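Local atomic coordinates of small ribosomal subunit biogenesis GTPase RsgA (PDB entry 1U0L), a protein that probably acts as a slow, ribosome-stimulated, circularly permuted GTPase that assists late maturation of the 30S ribosomal subunit. Residues 23-28 with 65-70; 90-95 with 102-107; 106-111 with 116-121; 158-163 with 186-191. All blocks are in the same frame, centred on the assembly; numbering follows the deposited sequence.

Interaction 1. Residues 23-28 with 65-70; sequences VTVEDE and GVIENV
I67 reaches across the interior of the N-terminal domain and sets its CD1 methyl against two valines of strand 22-27. The nearer is V23: its CG1 lies 3.6 Å from I67 CD1, and its CB is almost as close, so the methyl rests on the branch point of the valine as well as on one arm. The two side chains cross at about a right angle there, the end of the isoleucine meeting the flank of V23. V25, two residues further on the same side of the strand, is met differently. It and I67 slide past each other in opposite directions, and V25 CG1 stays 4.1 Å from I67 CD1, a looser touch.

Both approaches depend on the long arm of the isoleucine. CG1 stands beside the backbone N and anti to the carbonyl carbon (chi1 -58°), and the extended second torsion (chi2 179°) carries CD1 out to its full length. That length matters because the two backbones stay well apart: the CA atoms of V23 and I67 are 8.6 Å from each other. No hydrogen bond joins the segments, and the contact is apolar and buried.

Strands 22-27 and 65-70 are not neighbours in the five-stranded OB-fold sheet; strand 33-38 runs between them. C36 of that strand touches both V25 and I67, V15 and F18 of strand 11-19 pack on V23, and V55 of strand 54-58 lies against I67.

Interaction 2. Residues 90-95 with 102-107; sequences LVVTVK and YIIDKF
Strand 90-92 and helix 102-107 run antiparallel, the axes of these short segments at 177° and 10.2 Å apart at closest approach, with L90 facing F107 and V92 facing I104. L90 sends its two methyls to different places. CD1 sits 3.7 Å from F107 CB and also approaches the backbone carbonyl oxygen of I104. CD2 goes to the ring itself, 3.9 Å from F107 CD1, and meets it obliquely.

V92 meets the preceding turn of the helix. Its CG2 lies 3.6 Å from I104 CD1 and equally near I104 CG1, so the valine methyl rides along the outer part of the isoleucine, the two side chains crossing at about a right angle. I104 gets there with CG1 beside its backbone N (chi1 -65°) and an extended second torsion. I104 also meets L139 and Y143 of helix 130-143.

F107 also touches G176 of the GTP-binding loop, which puts the packing around L90 next to the P-loop. With an alanine here in place of L90 both methyls are gone, which would probably open a gap beside F107 CB and I104 and leave the ring freer to shift near G176.

No hydrogen bond or charge crosses this interface. Between these segments, what holds helix to strand is the fit of buried aliphatic and aromatic groups, which gives cohesion through shape and exclusion of water.

Interaction 3. Residues 106-111 with 116-121; sequences KFLVLA and LETVMV
A111 and L116 are joined by the one hydrogen bond between the segments: L116 N gives to A111 O at 3.0 Å. The bond is bent, with an N-H...O angle of 131°, and the donor stands 25° off the carbonyl plane. It ties the chain entering the strand back to the last turns of the helix, and L116 CB and CG also lie near the same oxygen.

The apolar contacts belong to L108, whose two methyls divide the work. CD2 meets T118 CG2 at 3.5 Å, and CD1 meets the terminal CE of M120 at 4.0 Å; in both pairs the side chains cross at about a right angle. M120 leaves the strand with CG anti to the backbone N (chi1 -177°), and a bend at chi3 turns its methyl to the leucine.

T118 is mixed: its methyl serves L108, while OG1 sits beside the CB of A111. Y143 of helix 130-143 touches both L108 and M120.

This is the helix-to-strand half of a beta-alpha-beta unit, in which strand 87-92, helix 101-113 and strand 117-122 follow one another, as expected in the Rossmann-like core of a P-loop GTPase.

Interaction 4. Residues 158-163 with 186-191; sequences MGIEEL and LNAINP
This is a small apolar contact between two helices of the P-loop GTPase domain: the first turn of helix 160-167 meets the last turn of helix 182-189, the helix that follows the GTP-binding loop. I160 and L163 supply one side, A188 and I189 the other, and the backbones come closest at I160 and I189, whose CA atoms are 6.2 Å apart.

I160 spreads over both partners. Its CG1 lies 3.9 Å from the CB of A188, a residue small enough to let the isoleucine come near the helix backbone. The other branch, CG2, is 3.8 Å from I189 CG1 and just as near I189 CA, and it also approaches the carbonyl oxygen of A188. This division follows from the first torsion (chi1 -71°), which sets CG1 beside the backbone N and CG2 anti to it.

L163, a turn later, meets only the far end of I189. The two side chains cross at about a right angle, with L163 CD2 placed 3.9 Å from I189 CD1. I189 also touches K164 and L167 of helix 160-167, and the loop residue F221, while L163 also touches V150 of strand 149-151. The bound GDP is about 7 Å from the side chain of I160, so this packing lies near the nucleotide pocket.

G159 holds the N-cap position of the first helix. At the end of the other, N190 is the first residue to leave helical geometry, and its side chain turns back on the chain: N190 ND2 donates to I189 O at 2.7 Å, tilted 29° from the carbonyl plane.

Along the chain, interaction 1 closes before the others open. It belongs to the N-terminal OB-fold domain, its centre 30 to 36 Å from those of the other three, all in the GTPase domain. Interactions 2 and 3 are successive contacts within one beta-alpha-beta unit: they share K106 and F107 on helix 101-113, their centres are 9 Å apart, and strands 87-92 and 117-122 are neighbours in the same sheet. Interaction 4 follows, 19 Å from each between centres; its L163 packs on V119 and V121 of interaction 3. Interaction 3 thus links 2 and 4, which do not touch, into continuous packing around the sheet of the GTPase domain; interaction 1 lies within a separate domain.

Interaction 1. Residues 23-28 with 65-70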
# COMPACT_ATOMS: atom_id res chain seq x y z
N VAL A 23 22.80 -8.86 0.76
CA VAL A 23 21.86 -8.05 -0.01
C VAL A 23 21.95 -8.31 -1.52
O VAL A 23 23.03 -8.25 -2.11
CB VAL A 23 22.10 -6.54 0.21
CG1 VAL A 23 21.14 -5.71 -0.64
CG2 VAL A 23 21.95 -6.20 1.69
N THR A 24 20.80 -8.60 -2.13
CA THR A 24 20.73 -8.86 -3.56
C THR A 24 20.25 -7.57 -4.21
O THR A 24 19.16 -7.10 -3.90
CB THR A 24 19.69 -9.95 -3.89
OG1 THR A 24 19.82 -11.03 -2.96
CG2 THR A 24 19.88 -10.47 -5.31
N VAL A 25 21.04 -6.99 -5.11
CA VAL A 25 20.62 -5.76 -5.78
C VAL A 25 20.39 -6.01 -7.25
O VAL A 25 20.90 -6.96 -7.82
CB VAL A 25 21.66 -4.60 -5.63
CG1 VAL A 25 22.58 -4.86 -4.45
CG2 VAL A 25 22.46 -4.44 -6.92
N GLU A 26 19.61 -5.14 -7.87
CA GLU A 26 19.34 -5.24 -9.30
C GLU A 26 19.89 -3.98 -9.93
O GLU A 26 19.72 -2.89 -9.38
CB GLU A 26 17.84 -5.33 -9.54
CG GLU A 26 17.48 -5.38 -11.00
CD GLU A 26 16.00 -5.62 -11.22
OE1 GLU A 26 15.46 -6.52 -10.53
OE2 GLU A 26 15.40 -4.93 -12.06
N ASP A 27 20.55 -4.12 -11.07
CA ASP A 27 21.14 -2.97 -11.75
C ASP A 27 20.10 -2.05 -12.40
O ASP A 27 19.34 -2.47 -13.27
CB ASP A 27 22.16 -3.45 -12.79
CG ASP A 27 22.95 -2.32 -13.41
OD1 ASP A 27 23.69 -1.65 -12.67
OD2 ASP A 27 22.82 -2.12 -14.64
N GLU A 28 20.08 -0.80 -11.96
CA GLU A 28 19.15 0.20 -12.47
C GLU A 28 19.24 0.38 -13.98
O GLU A 28 18.23 0.58 -14.65
CB GLU A 28 19.40 1.54 -11.78
CG GLU A 28 18.54 2.69 -12.29
CD GLU A 28 18.83 4.00 -11.58
OE1 GLU A 28 18.58 4.08 -10.36
OE2 GLU A 28 19.33 4.94 -12.24
N GLY A 65 29.25 -8.00 -5.88
CA GLY A 65 29.59 -6.59 -5.77
C GLY A 65 29.59 -6.13 -4.32
O GLY A 65 29.40 -6.94 -3.41
N VAL A 66 29.81 -4.84 -4.10
CA VAL A 66 29.83 -4.29 -2.74
C VAL A 66 29.01 -3.01 -2.71
O VAL A 66 29.14 -2.16 -3.59
CB VAL A 66 31.27 -3.95 -2.27
CG1 VAL A 66 31.26 -3.57 -0.82
CG2 VAL A 66 32.18 -5.14 -2.50
N ILE A 67 28.18 -2.86 -1.69
CA ILE A 67 27.34 -1.68 -1.59
C ILE A 67 28.08 -0.52 -0.95
O ILE A 67 28.48 -0.57 0.21
CB ILE A 67 26.05 -1.98 -0.81
CG1 ILE A 67 25.29 -3.12 -1.50
CG2 ILE A 67 25.18 -0.74 -0.75
CD1 ILE A 67 24.01 -3.52 -0.81
N GLU A 68 28.27 0.53 -1.74
CA GLU A 68 28.99 1.72 -1.29
C GLU A 68 28.11 2.70 -0.55
O GLU A 68 28.56 3.34 0.40
CB GLU A 68 29.66 2.42 -2.48
CG GLU A 68 30.76 1.59 -3.15
CD GLU A 68 31.96 1.34 -2.24
OE1 GLU A 68 32.86 0.58 -2.64
OE2 GLU A 68 32.00 1.90 -1.13
N ASN A 69 26.86 2.84 -0.97
CA ASN A 69 25.96 3.77 -0.30
C ASN A 69 24.48 3.48 -0.56
O ASN A 69 24.12 2.91 -1.59
CB ASN A 69 26.31 5.20 -0.70
CG ASN A 69 25.48 6.23 0.05
OD1 ASN A 69 25.43 6.24 1.28
ND2 ASN A 69 24.84 7.12 -0.70
N VAL A 70 23.65 3.89 0.39
CA VAL A 70 22.20 3.72 0.32
C VAL A 70 21.52 5.09 0.21
O VAL A 70 21.64 5.90 1.12
CB VAL A 70 21.67 3.04 1.58
CG1 VAL A 70 20.17 2.87 1.49
CG2 VAL A 70 22.36 1.71 1.77

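Interaction 2. Residues 90-95 with 102-107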
# COMPACT_ATOMS: atom_id res chain seq x y z
N LEU A 90 -5.42 -2.00 -3.20
CA LEU A 90 -6.35 -2.46 -2.19
C LEU A 90 -7.40 -3.37 -2.80
O LEU A 90 -8.34 -2.92 -3.45
CB LEU A 90 -7.03 -1.25 -1.53
CG LEU A 90 -7.21 -1.35 -0.01
CD1 LEU A 90 -8.15 -0.22 0.52
CD2 LEU A 90 -7.77 -2.71 0.31
N VAL A 91 -7.21 -4.67 -2.61
CA VAL A 91 -8.17 -5.61 -3.16
C VAL A 91 -9.30 -5.80 -2.16
O VAL A 91 -9.08 -6.15 -1.00
CB VAL A 91 -7.51 -6.94 -3.54
CG1 VAL A 91 -8.55 -7.96 -3.91
CG2 VAL A 91 -6.61 -6.71 -4.73
N VAL A 92 -10.50 -5.54 -2.64
CA VAL A 92 -11.70 -5.61 -1.83
C VAL A 92 -12.68 -6.64 -2.36
O VAL A 92 -12.74 -6.92 -3.55
CB VAL A 92 -12.33 -4.21 -1.77
CG1 VAL A 92 -13.84 -4.30 -1.70
CG2 VAL A 92 -11.77 -3.46 -0.57
N THR A 93 -13.49 -7.16 -1.44
CA THR A 93 -14.45 -8.20 -1.75
C THR A 93 -15.81 -7.91 -1.11
O THR A 93 -15.89 -7.65 0.09
CB THR A 93 -13.88 -9.53 -1.20
OG1 THR A 93 -13.37 -10.31 -2.28
CG2 THR A 93 -14.90 -10.28 -0.41
N VAL A 94 -16.89 -7.92 -1.90
CA VAL A 94 -18.20 -7.66 -1.28
C VAL A 94 -18.81 -8.95 -0.75
O VAL A 94 -19.40 -8.98 0.34
CB VAL A 94 -19.26 -7.02 -2.25
CG1 VAL A 94 -18.62 -5.92 -3.06
CG2 VAL A 94 -19.89 -8.07 -3.14
N LYS A 95 -18.65 -10.01 -1.53
CA LYS A 95 -19.18 -11.33 -1.21
C LYS A 95 -18.03 -12.11 -0.60
O LYS A 95 -17.14 -11.53 -0.00
CB LYS A 95 -19.66 -12.00 -2.50
CG LYS A 95 -20.70 -13.10 -2.39
CD LYS A 95 -20.95 -13.64 -3.80
CE LYS A 95 -21.88 -14.84 -3.86
NZ LYS A 95 -23.29 -14.50 -3.52
N TYR A 102 -15.33 -0.38 7.15
CA TYR A 102 -14.43 -0.06 8.25
C TYR A 102 -13.01 -0.56 7.97
O TYR A 102 -12.04 0.19 8.12
CB TYR A 102 -14.93 -0.67 9.56
CG TYR A 102 -13.95 -0.52 10.70
CD1 TYR A 102 -13.87 0.67 11.42
CD2 TYR A 102 -13.09 -1.56 11.03
CE1 TYR A 102 -12.94 0.82 12.44
CE2 TYR A 102 -12.16 -1.43 12.06
CZ TYR A 102 -12.10 -0.23 12.76
OH TYR A 102 -11.18 -0.09 13.78
N ILE A 103 -12.89 -1.83 7.57
CA ILE A 103 -11.58 -2.39 7.25
C ILE A 103 -10.99 -1.61 6.08
O ILE A 103 -9.82 -1.26 6.10
CB ILE A 103 -11.67 -3.90 6.87
CG1 ILE A 103 -11.44 -4.75 8.12
CG2 ILE A 103 -10.65 -4.25 5.79
CD1 ILE A 103 -12.44 -4.49 9.21
N ILE A 104 -11.82 -1.34 5.08
CA ILE A 104 -11.38 -0.58 3.91
C ILE A 104 -10.80 0.79 4.28
O ILE A 104 -9.76 1.20 3.76
CB ILE A 104 -12.53 -0.33 2.91
CG1 ILE A 104 -13.02 -1.64 2.32
CG2 ILE A 104 -12.04 0.55 1.79
CD1 ILE A 104 -14.11 -1.45 1.30
N ASP A 105 -11.48 1.51 5.18
CA ASP A 105 -11.01 2.83 5.57
C ASP A 105 -9.76 2.78 6.45
O ASP A 105 -8.96 3.72 6.45
CB ASP A 105 -12.13 3.61 6.27
CG ASP A 105 -13.28 3.92 5.34
OD1 ASP A 105 -13.04 3.97 4.10
OD2 ASP A 105 -14.42 4.11 5.83
N LYS A 106 -9.59 1.68 7.18
CA LYS A 106 -8.41 1.55 8.01
C LYS A 106 -7.22 1.35 7.08
O LYS A 106 -6.12 1.87 7.31
CB LYS A 106 -8.56 0.38 8.97
CG LYS A 106 -7.31 0.07 9.73
CD LYS A 106 -7.60 -0.64 11.02
CE LYS A 106 -8.32 0.29 11.98
NZ LYS A 106 -8.50 -0.37 13.31
N PHE A 107 -7.46 0.61 6.00
CA PHE A 107 -6.42 0.36 5.01
C PHE A 107 -6.04 1.67 4.33
O PHE A 107 -4.85 1.98 4.20
CB PHE A 107 -6.91 -0.65 3.97
CG PHE A 107 -6.54 -2.05 4.29
CD1 PHE A 107 -7.47 -3.08 4.17
CD2 PHE A 107 -5.25 -2.36 4.72
CE1 PHE A 107 -7.12 -4.40 4.48
CE2 PHE A 107 -4.89 -3.67 5.03
CZ PHE A 107 -5.83 -4.70 4.91

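Interaction 3. Residues 106-111 with 116-121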
# COMPACT_ATOMS: atom_id res chain seq x y z
N LYS A 106 -9.59 1.68 7.18
CA LYS A 106 -8.41 1.55 8.01
C LYS A 106 -7.22 1.35 7.08
O LYS A 106 -6.12 1.87 7.31
CB LYS A 106 -8.56 0.38 8.97
CG LYS A 106 -7.31 0.07 9.73
CD LYS A 106 -7.60 -0.64 11.02
CE LYS A 106 -8.32 0.29 11.98
NZ LYS A 106 -8.50 -0.37 13.31
N PHE A 107 -7.46 0.61 6.00
CA PHE A 107 -6.42 0.36 5.01
C PHE A 107 -6.04 1.67 4.33
O PHE A 107 -4.85 1.98 4.20
CB PHE A 107 -6.91 -0.65 3.97
CG PHE A 107 -6.54 -2.05 4.29
CD1 PHE A 107 -7.47 -3.08 4.17
CD2 PHE A 107 -5.25 -2.36 4.72
CE1 PHE A 107 -7.12 -4.40 4.48
CE2 PHE A 107 -4.89 -3.67 5.03
CZ PHE A 107 -5.83 -4.70 4.91
N LEU A 108 -7.05 2.43 3.91
CA LEU A 108 -6.81 3.71 3.26
C LEU A 108 -6.09 4.65 4.22
O LEU A 108 -5.15 5.33 3.83
CB LEU A 108 -8.14 4.33 2.80
CG LEU A 108 -8.84 3.57 1.67
CD1 LEU A 108 -10.23 4.14 1.46
CD2 LEU A 108 -8.02 3.67 0.39
N VAL A 109 -6.52 4.69 5.48
CA VAL A 109 -5.87 5.54 6.47
C VAL A 109 -4.37 5.21 6.49
O VAL A 109 -3.53 6.11 6.45
CB VAL A 109 -6.46 5.34 7.88
CG1 VAL A 109 -5.57 6.01 8.92
CG2 VAL A 109 -7.86 5.93 7.95
N LEU A 110 -4.05 3.92 6.52
CA LEU A 110 -2.66 3.47 6.52
C LEU A 110 -1.90 3.88 5.25
O LEU A 110 -0.75 4.32 5.31
CB LEU A 110 -2.60 1.95 6.68
CG LEU A 110 -2.85 1.45 8.09
CD1 LEU A 110 -2.98 -0.06 8.07
CD2 LEU A 110 -1.74 1.89 9.02
N ALA A 111 -2.55 3.71 4.10
CA ALA A 111 -1.92 4.06 2.83
C ALA A 111 -1.66 5.56 2.77
O ALA A 111 -0.62 6.01 2.26
CB ALA A 111 -2.83 3.64 1.68
N LEU A 116 1.00 7.20 0.09
CA LEU A 116 1.04 6.30 -1.06
C LEU A 116 -0.19 6.46 -1.92
O LEU A 116 -1.26 6.81 -1.44
CB LEU A 116 1.12 4.84 -0.59
CG LEU A 116 2.17 4.47 0.47
CD1 LEU A 116 2.04 3.01 0.89
CD2 LEU A 116 3.56 4.73 -0.10
N GLU A 117 -0.03 6.23 -3.22
CA GLU A 117 -1.15 6.29 -4.13
C GLU A 117 -1.89 4.99 -3.81
O GLU A 117 -1.25 3.97 -3.52
CB GLU A 117 -0.66 6.25 -5.57
CG GLU A 117 0.08 7.48 -6.02
CD GLU A 117 -0.83 8.67 -6.13
OE1 GLU A 117 -1.40 9.09 -5.09
OE2 GLU A 117 -0.98 9.20 -7.25
N THR A 118 -3.21 5.02 -3.85
CA THR A 118 -3.98 3.81 -3.61
C THR A 118 -4.93 3.52 -4.75
O THR A 118 -5.62 4.41 -5.24
CB THR A 118 -4.79 3.91 -2.31
OG1 THR A 118 -3.96 3.54 -1.21
CG2 THR A 118 -6.00 2.98 -2.36
N VAL A 119 -4.95 2.27 -5.18
CA VAL A 119 -5.86 1.85 -6.23
C VAL A 119 -6.74 0.75 -5.66
O VAL A 119 -6.26 -0.34 -5.33
CB VAL A 119 -5.11 1.35 -7.45
CG1 VAL A 119 -6.07 0.65 -8.40
CG2 VAL A 119 -4.46 2.52 -8.13
N MET A 120 -8.02 1.05 -5.53
CA MET A 120 -9.00 0.12 -4.98
C MET A 120 -9.46 -0.86 -6.04
O MET A 120 -9.86 -0.46 -7.14
CB MET A 120 -10.20 0.90 -4.42
CG MET A 120 -11.26 0.04 -3.74
SD MET A 120 -12.52 0.98 -2.81
CE MET A 120 -11.45 1.94 -1.69
N VAL A 121 -9.39 -2.15 -5.73
CA VAL A 121 -9.81 -3.17 -6.69
C VAL A 121 -10.92 -4.10 -6.16
O VAL A 121 -10.66 -4.96 -5.32
CB VAL A 121 -8.64 -4.08 -7.14
CG1 VAL A 121 -9.16 -5.10 -8.12
CG2 VAL A 121 -7.50 -3.26 -7.75

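Interaction 4. Residues 158-163 with 186-191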
# COMPACT_ATOMS: atom_id res chain seq x y z
N MET A 158 -11.23 -10.25 -16.22
CA MET A 158 -11.84 -8.93 -16.27
C MET A 158 -11.12 -7.92 -15.40
O MET A 158 -10.85 -8.17 -14.22
CB MET A 158 -13.29 -9.00 -15.85
CG MET A 158 -13.89 -7.64 -15.54
SD MET A 158 -15.66 -7.76 -15.36
CE MET A 158 -15.83 -7.44 -13.64
N GLY A 159 -10.82 -6.78 -16.02
CA GLY A 159 -10.17 -5.66 -15.35
C GLY A 159 -8.67 -5.72 -15.15
O GLY A 159 -8.10 -4.75 -14.68
N ILE A 160 -8.03 -6.84 -15.50
CA ILE A 160 -6.59 -6.95 -15.28
C ILE A 160 -5.79 -6.02 -16.19
O ILE A 160 -4.95 -5.26 -15.71
CB ILE A 160 -6.09 -8.42 -15.46
CG1 ILE A 160 -6.58 -9.27 -14.29
CG2 ILE A 160 -4.56 -8.48 -15.43
CD1 ILE A 160 -8.06 -9.36 -14.19
N GLU A 161 -6.06 -6.06 -17.48
CA GLU A 161 -5.33 -5.20 -18.40
C GLU A 161 -5.40 -3.74 -17.94
O GLU A 161 -4.41 -3.01 -18.01
CB GLU A 161 -5.88 -5.38 -19.82
CG GLU A 161 -4.81 -5.80 -20.84
CD GLU A 161 -3.84 -6.89 -20.32
OE1 GLU A 161 -4.29 -8.02 -20.05
OE2 GLU A 161 -2.63 -6.60 -20.19
N GLU A 162 -6.56 -3.33 -17.44
CA GLU A 162 -6.71 -1.97 -16.96
C GLU A 162 -5.88 -1.79 -15.70
O GLU A 162 -5.37 -0.71 -15.44
CB GLU A 162 -8.17 -1.64 -16.61
CG GLU A 162 -8.34 -0.21 -16.11
CD GLU A 162 -9.72 0.10 -15.53
OE1 GLU A 162 -10.73 -0.40 -16.06
OE2 GLU A 162 -9.79 0.86 -14.53
N LEU A 163 -5.75 -2.84 -14.90
CA LEU A 163 -5.00 -2.75 -13.66
C LEU A 163 -3.50 -2.76 -13.95
O LEU A 163 -2.72 -2.18 -13.19
CB LEU A 163 -5.36 -3.90 -12.72
CG LEU A 163 -4.60 -3.94 -11.38
CD1 LEU A 163 -4.96 -2.71 -10.56
CD2 LEU A 163 -4.93 -5.22 -10.62
N LEU A 186 -2.39 -11.32 -8.84
CA LEU A 186 -0.97 -11.24 -9.17
C LEU A 186 -0.63 -12.18 -10.30
O LEU A 186 0.05 -11.80 -11.27
CB LEU A 186 -0.14 -11.61 -7.94
CG LEU A 186 1.37 -11.44 -8.07
CD1 LEU A 186 1.69 -10.02 -8.49
CD2 LEU A 186 2.02 -11.75 -6.73
N ASN A 187 -1.12 -13.42 -10.19
CA ASN A 187 -0.85 -14.43 -11.20
C ASN A 187 -1.59 -14.16 -12.48
O ASN A 187 -1.18 -14.60 -13.55
CB ASN A 187 -1.20 -15.82 -10.66
CG ASN A 187 -0.64 -16.93 -11.53
OD1 ASN A 187 -1.17 -17.22 -12.60
ND2 ASN A 187 0.46 -17.54 -11.09
N ALA A 188 -2.70 -13.43 -12.38
CA ALA A 188 -3.49 -13.08 -13.55
C ALA A 188 -2.77 -11.98 -14.34
O ALA A 188 -2.87 -11.92 -15.58
CB ALA A 188 -4.88 -12.60 -13.12
N ILE A 189 -2.06 -11.12 -13.62
CA ILE A 189 -1.32 -10.01 -14.20
C ILE A 189 -0.02 -10.47 -14.84
O ILE A 189 0.40 -9.93 -15.88
CB ILE A 189 -0.95 -8.97 -13.13
CG1 ILE A 189 -2.21 -8.52 -12.39
CG2 ILE A 189 -0.27 -7.79 -13.77
CD1 ILE A 189 -1.93 -7.74 -11.11
N ASN A 190 0.61 -11.45 -14.22
CA ASN A 190 1.87 -12.00 -14.72
C ASN A 190 1.98 -13.47 -14.38
O ASN A 190 2.56 -13.83 -13.36
CB ASN A 190 3.05 -11.28 -14.06
CG ASN A 190 3.78 -10.36 -15.01
OD1 ASN A 190 4.98 -10.08 -14.81
ND2 ASN A 190 3.08 -9.88 -16.04
N PRO A 191 1.42 -14.35 -15.22
CA PRO A 191 1.49 -15.79 -14.95
C PRO A 191 2.84 -16.19 -14.35
O PRO A 191 3.89 -15.86 -14.90
CB PRO A 191 1.26 -16.40 -16.33
CG PRO A 191 0.21 -15.48 -16.88
CD PRO A 191 0.74 -14.09 -16.50